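Glycerol kinase, putative (Plasmodium falciparum, PDB 2W40) phosphorylates glycerol with ATP to give sn-glycerol 3-phosphate, as a member of the FGGY kinase family. Local coordinates at the interface of chains A and B. Numbering follows the deposited sequence. Chains: chain A/B, Glycerol kinase, putative.

Contacts 1 and 2 are neighbouring patches of one two-fold symmetric interface, the centres of their C-alpha atoms about 11 Å apart. A:Trp320 and B:Met371 belong to both. In contact 1 strands 366-371 of the two chains pair antiparallel across the two-fold axis; in contact 2 the polypeptide of chain B runs on past its strand end and lodges B:Phe373 among residues of chain A. By symmetry each chain thus places the residues after its strand 366-371 into the other, beside the strand pairing. If this dimer is the biological one, the joint may couple the two subunits; the structure alone does not show it.

Contact 1: the interface of chains A and B. Residues chain A 320, 348, 366-368, 371; chain B 368-369, 371, 380.
Main-chain pairing of strand 366-371 with its symmetry mate, clasped by methionine and isoleucine side chains, makes this an intermolecular antiparallel beta interface that joins the two kinase chains of the deposited assembly. A:Ile368 and B:Ile368 face each other at the centre: A:Ile368 N donates to B:Ile368 O at 2.9 Å, and B:Ile368 N returns the bond to A:Ile368 O at the same length. Farther along, A:Ala366 N reaches B:Met371 O at 3.0 Å, while B:Met371 N donates to A:Ala366 O at 3.2 Å.

B:Met371 carries much of the side-chain contact. A bend at its thioether (chi3 -73°) brings the terminal methyl back over chain A. The sulfur SD touches the benzo end of A:Trp320, 3.8 Å from CH2, the two side chains crossing at about a right angle. CE settles against CD1 and CG1 of A:Ile368 and, at 4.1 Å, against CE2 and CZ of A:Phe348. That phenyl ring is itself covered on one face by A:Ile368 CG1, which probably helps hold the apolar patch on which the methyl rests. B:Ile380, from helix 377-403, comes tip to tip at the same indole end. At the twin position the side chains of A:Met371 and B:Ile368 cross obliquely, with CE of A:Met371 3.9 Å from CD1 of B:Ile368.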
loop_
_atom_site.group_PDB
_atom_site.type_symbol
_atom_site.label_atom_id
_atom_site.label_comp_id
_atom_site.label_asym_id
_atom_site.label_seq_id
_atom_site.Cartn_x
_atom_site.Cartn_y
_atom_site.Cartn_z
ATOM N N TRP A 320 5.680 4.991 -9.878
ATOM C CA TRP A 320 5.766 4.884 -8.450
ATOM C C TRP A 320 5.856 3.432 -7.963
ATOM O O TRP A 320 6.574 3.102 -7.032
ATOM C CB TRP A 320 4.613 5.615 -7.842
ATOM C CG TRP A 320 4.619 5.679 -6.332
ATOM C CD1 TRP A 320 5.143 6.642 -5.587
ATOM C CD2 TRP A 320 4.040 4.725 -5.436
ATOM N NE1 TRP A 320 4.984 6.342 -4.251
ATOM C CE2 TRP A 320 4.255 5.200 -4.125
ATOM C CE3 TRP A 320 3.329 3.539 -5.612
ATOM C CZ2 TRP A 320 3.815 4.470 -2.970
ATOM C CZ3 TRP A 320 2.898 2.833 -4.476
ATOM C CH2 TRP A 320 3.164 3.311 -3.180
ATOM N N PHE A 348 -7.513 0.580 -4.945
ATOM C CA PHE A 348 -6.348 1.588 -4.857
ATOM C C PHE A 348 -6.892 2.885 -5.433
ATOM O O PHE A 348 -7.150 2.935 -6.657
ATOM C CB PHE A 348 -5.180 1.052 -5.637
ATOM C CG PHE A 348 -3.858 1.665 -5.382
ATOM C CD1 PHE A 348 -2.728 0.897 -5.551
ATOM C CD2 PHE A 348 -3.694 2.972 -4.972
ATOM C CE1 PHE A 348 -1.459 1.439 -5.358
ATOM C CE2 PHE A 348 -2.396 3.483 -4.751
ATOM C CZ PHE A 348 -1.300 2.703 -4.989
ATOM N N ALA A 366 -3.232 9.131 -2.009
ATOM C CA ALA A 366 -3.303 7.802 -2.514
ATOM C C ALA A 366 -3.531 6.821 -1.329
ATOM O O ALA A 366 -2.888 6.905 -0.282
ATOM C CB ALA A 366 -2.095 7.473 -3.313
ATOM N N SER A 367 -4.466 5.874 -1.514
ATOM C CA SER A 367 -4.970 5.055 -0.431
ATOM C C SER A 367 -5.283 3.680 -1.001
ATOM O O SER A 367 -5.687 3.532 -2.183
ATOM C CB SER A 367 -6.231 5.617 0.155
ATOM O OG SER A 367 -6.153 7.013 0.329
ATOM N N ILE A 368 -4.951 2.667 -0.211
ATOM C CA ILE A 368 -5.171 1.250 -0.570
ATOM C C ILE A 368 -6.041 0.618 0.505
ATOM O O ILE A 368 -5.772 0.758 1.693
ATOM C CB ILE A 368 -3.857 0.439 -0.741
ATOM C CG1 ILE A 368 -2.855 1.150 -1.623
ATOM C CG2 ILE A 368 -4.183 -0.969 -1.309
ATOM C CD1 ILE A 368 -1.467 0.523 -1.673
ATOM N N MET A 371 -6.874 -5.195 1.879
ATOM C CA MET A 371 -5.843 -6.178 1.812
ATOM C C MET A 371 -5.883 -7.241 2.922
ATOM O O MET A 371 -6.260 -6.944 4.082
ATOM C CB MET A 371 -4.463 -5.488 1.894
ATOM C CG MET A 371 -4.164 -4.545 0.784
ATOM S SD MET A 371 -2.498 -3.829 0.834
ATOM C CE MET A 371 -2.415 -2.914 2.455
ATOM N N ILE B 368 -3.874 1.457 3.715
ATOM C CA ILE B 368 -2.791 2.474 3.711
ATOM C C ILE B 368 -3.350 3.793 3.256
ATOM O O ILE B 368 -4.080 3.834 2.245
ATOM C CB ILE B 368 -1.588 2.075 2.794
ATOM C CG1 ILE B 368 -1.056 0.707 3.131
ATOM C CG2 ILE B 368 -0.414 3.077 2.962
ATOM C CD1 ILE B 368 0.031 0.132 2.262
ATOM N N TYR B 369 -3.087 4.854 4.030
ATOM C CA TYR B 369 -3.574 6.178 3.739
ATOM C C TYR B 369 -2.453 7.187 3.647
ATOM O O TYR B 369 -1.397 7.015 4.244
ATOM C CB TYR B 369 -4.487 6.659 4.881
ATOM C CG TYR B 369 -5.630 5.756 5.140
ATOM C CD1 TYR B 369 -6.797 5.900 4.401
ATOM C CD2 TYR B 369 -5.584 4.732 6.102
ATOM C CE1 TYR B 369 -7.903 5.054 4.604
ATOM C CE2 TYR B 369 -6.757 3.930 6.336
ATOM C CZ TYR B 369 -7.835 4.061 5.537
ATOM O OH TYR B 369 -8.930 3.264 5.745
ATOM N N MET B 371 -0.612 8.616 1.100
ATOM C CA MET B 371 0.561 8.569 0.197
ATOM C C MET B 371 0.561 9.678 -0.870
ATOM O O MET B 371 -0.472 10.092 -1.418
ATOM C CB MET B 371 0.680 7.186 -0.451
ATOM C CG MET B 371 0.646 5.995 0.506
ATOM S SD MET B 371 1.051 4.460 -0.265
ATOM C CE MET B 371 -0.445 4.141 -1.232
ATOM N N ILE B 380 6.236 3.432 4.191
ATOM C CA ILE B 380 5.169 2.400 4.339
ATOM C C ILE B 380 5.538 1.405 5.426
ATOM O O ILE B 380 4.721 1.035 6.239
ATOM C CB ILE B 380 4.866 1.727 2.976
ATOM C CG1 ILE B 380 4.380 2.826 1.966
ATOM C CG2 ILE B 380 3.981 0.481 3.141
ATOM C CD1 ILE B 380 4.276 2.343 0.448
#

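Contact 2: the interface of chains A and B. Residues chain A 45, 106, 313, 316-317, 320, 352-353; chain B 371-373.
The carbonyl oxygen O of A:Phe352 lies 2.6 Å from water 1, which links it to the chain B backbone: B:Phe373 N points almost straight at the same water, 3.0 Å away and 173° at the hydrogen. No direct polar bond crosses this patch; it is a knob-in-pocket contact in which chain A receives the phenyl ring of B:Phe373. CB of A:Phe352 sits over one face of that ring, 3.5 Å from its centroid, in a CH-pi contact. With CG anti to the carbonyl carbon (chi1 -68°), the A:Phe352 ring runs off beside the inserted ring, the two planes tilted by about 24°; its edge meets B:Thr372 CA in plane, and its CE1 covers the indole face of A:Trp320.

At the tip of the inserted ring, CZ abuts A:Ser316, 3.6 Å from both CB and the hydroxyl OG. B:Phe373 CD2 lies in plane at the edge of the tyrosine ring, 4.0 Å from A:Tyr45 CD1. A:Leu106 CD2 and A:Ser353 border the CE2 corner. With one face covered and its rim touched at CZ, CD2 and CE2, the ring is probably held in place. B:Phe373 O lies at the indole edge in plane, nearest CD1 of A:Trp320, whereas B:Thr372 O stands off the plane, 3.6 Å from NE1 of A:Trp320; neither is bonded. B:Phe373 thus follows strand 366-371 of chain B and enters between the start of helix 315-323 and the loops bearing A:Tyr45, A:Leu106 and A:Phe352.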
loop_
_atom_site.group_PDB
_atom_site.type_symbol
_atom_site.label_atom_id
_atom_site.label_comp_id
_atom_site.label_asym_id
_atom_site.label_seq_id
_atom_site.Cartn_x
_atom_site.Cartn_y
_atom_site.Cartn_z
ATOM N N TYR A 45 6.828 18.473 -6.931
ATOM C CA TYR A 45 7.176 17.736 -8.159
ATOM C C TYR A 45 7.811 18.753 -9.107
ATOM O O TYR A 45 7.123 19.689 -9.613
ATOM C CB TYR A 45 5.901 17.151 -8.792
ATOM C CG TYR A 45 6.111 16.024 -9.734
ATOM C CD1 TYR A 45 5.438 14.799 -9.591
ATOM C CD2 TYR A 45 6.986 16.113 -10.827
ATOM C CE1 TYR A 45 5.613 13.742 -10.481
ATOM C CE2 TYR A 45 7.137 15.071 -11.730
ATOM C CZ TYR A 45 6.506 13.810 -11.505
ATOM O OH TYR A 45 6.650 12.754 -12.398
ATOM N N LEU A 106 1.932 18.141 -12.000
ATOM C CA LEU A 106 1.632 17.209 -10.923
ATOM C C LEU A 106 1.914 17.748 -9.520
ATOM O O LEU A 106 1.481 17.143 -8.540
ATOM C CB LEU A 106 2.392 15.912 -11.125
ATOM C CG LEU A 106 1.774 14.913 -12.126
ATOM C CD1 LEU A 106 2.759 13.788 -12.500
ATOM C CD2 LEU A 106 0.419 14.411 -11.691
ATOM N N THR A 313 -2.853 10.291 -12.097
ATOM C CA THR A 313 -2.076 9.121 -11.712
ATOM C C THR A 313 -2.502 8.089 -12.697
ATOM O O THR A 313 -3.612 7.477 -12.554
ATOM C CB THR A 313 -2.362 8.612 -10.254
ATOM O OG1 THR A 313 -1.979 9.617 -9.249
ATOM C CG2 THR A 313 -1.559 7.249 -10.026
ATOM N N SER A 316 2.342 7.743 -14.228
ATOM C CA SER A 316 2.982 8.283 -13.004
ATOM C C SER A 316 2.812 7.268 -11.840
ATOM O O SER A 316 3.703 7.094 -11.017
ATOM C CB SER A 316 2.400 9.649 -12.638
ATOM O OG SER A 316 1.000 9.523 -12.442
ATOM N N GLY A 317 1.664 6.597 -11.782
ATOM C CA GLY A 317 1.373 5.575 -10.750
ATOM C C GLY A 317 2.219 4.326 -10.968
ATOM O O GLY A 317 2.836 3.808 -10.070
ATOM N N TRP A 320 5.680 4.991 -9.878
ATOM C CA TRP A 320 5.766 4.884 -8.450
ATOM C C TRP A 320 5.856 3.432 -7.963
ATOM O O TRP A 320 6.574 3.102 -7.032
ATOM C CB TRP A 320 4.613 5.615 -7.842
ATOM C CG TRP A 320 4.619 5.679 -6.332
ATOM C CD1 TRP A 320 5.143 6.642 -5.587
ATOM C CD2 TRP A 320 4.040 4.725 -5.436
ATOM N NE1 TRP A 320 4.984 6.342 -4.251
ATOM C CE2 TRP A 320 4.255 5.200 -4.125
ATOM C CE3 TRP A 320 3.329 3.539 -5.612
ATOM C CZ2 TRP A 320 3.815 4.470 -2.970
ATOM C CZ3 TRP A 320 2.898 2.833 -4.476
ATOM C CH2 TRP A 320 3.164 3.311 -3.180
ATOM N N PHE A 352 -2.183 10.319 -5.719
ATOM C CA PHE A 352 -0.851 10.745 -5.196
ATOM C C PHE A 352 -0.733 12.267 -5.149
ATOM O O PHE A 352 -0.037 12.833 -4.272
ATOM C CB PHE A 352 0.287 10.161 -6.008
ATOM C CG PHE A 352 0.411 8.711 -5.856
ATOM C CD1 PHE A 352 0.962 8.172 -4.716
ATOM C CD2 PHE A 352 -0.022 7.844 -6.811
ATOM C CE1 PHE A 352 1.073 6.826 -4.542
ATOM C CE2 PHE A 352 0.099 6.460 -6.625
ATOM C CZ PHE A 352 0.639 5.967 -5.483
ATOM N N SER A 353 -1.311 12.909 -6.163
ATOM C CA SER A 353 -1.355 14.381 -6.275
ATOM C C SER A 353 -2.772 14.929 -6.166
ATOM O O SER A 353 -3.135 15.908 -6.818
ATOM C CB SER A 353 -0.682 14.868 -7.554
ATOM O OG SER A 353 -1.278 14.435 -8.675
ATOM N N MET B 371 -0.612 8.616 1.100
ATOM C CA MET B 371 0.561 8.569 0.197
ATOM C C MET B 371 0.561 9.678 -0.870
ATOM O O MET B 371 -0.472 10.092 -1.418
ATOM C CB MET B 371 0.680 7.186 -0.451
ATOM C CG MET B 371 0.646 5.995 0.506
ATOM S SD MET B 371 1.051 4.460 -0.265
ATOM C CE MET B 371 -0.445 4.141 -1.232
ATOM N N THR B 372 1.780 10.140 -1.122
ATOM C CA THR B 372 2.106 11.030 -2.179
ATOM C C THR B 372 3.206 10.451 -3.078
ATOM O O THR B 372 3.781 9.383 -2.774
ATOM C CB THR B 372 2.526 12.438 -1.616
ATOM O OG1 THR B 372 3.711 12.343 -0.815
ATOM C CG2 THR B 372 1.304 13.117 -0.836
ATOM N N PHE B 373 3.570 11.202 -4.153
ATOM C CA PHE B 373 4.675 10.743 -4.993
ATOM C C PHE B 373 6.034 10.679 -4.229
ATOM O O PHE B 373 6.945 9.901 -4.586
ATOM C CB PHE B 373 4.808 11.522 -6.255
ATOM C CG PHE B 373 3.769 11.240 -7.278
ATOM C CD1 PHE B 373 3.575 9.986 -7.775
ATOM C CD2 PHE B 373 2.975 12.286 -7.739
ATOM C CE1 PHE B 373 2.553 9.738 -8.757
ATOM C CE2 PHE B 373 1.991 12.027 -8.703
ATOM C CZ PHE B 373 1.814 10.800 -9.227
HETATM O O HOH W 1 2.299 13.916 -4.700
#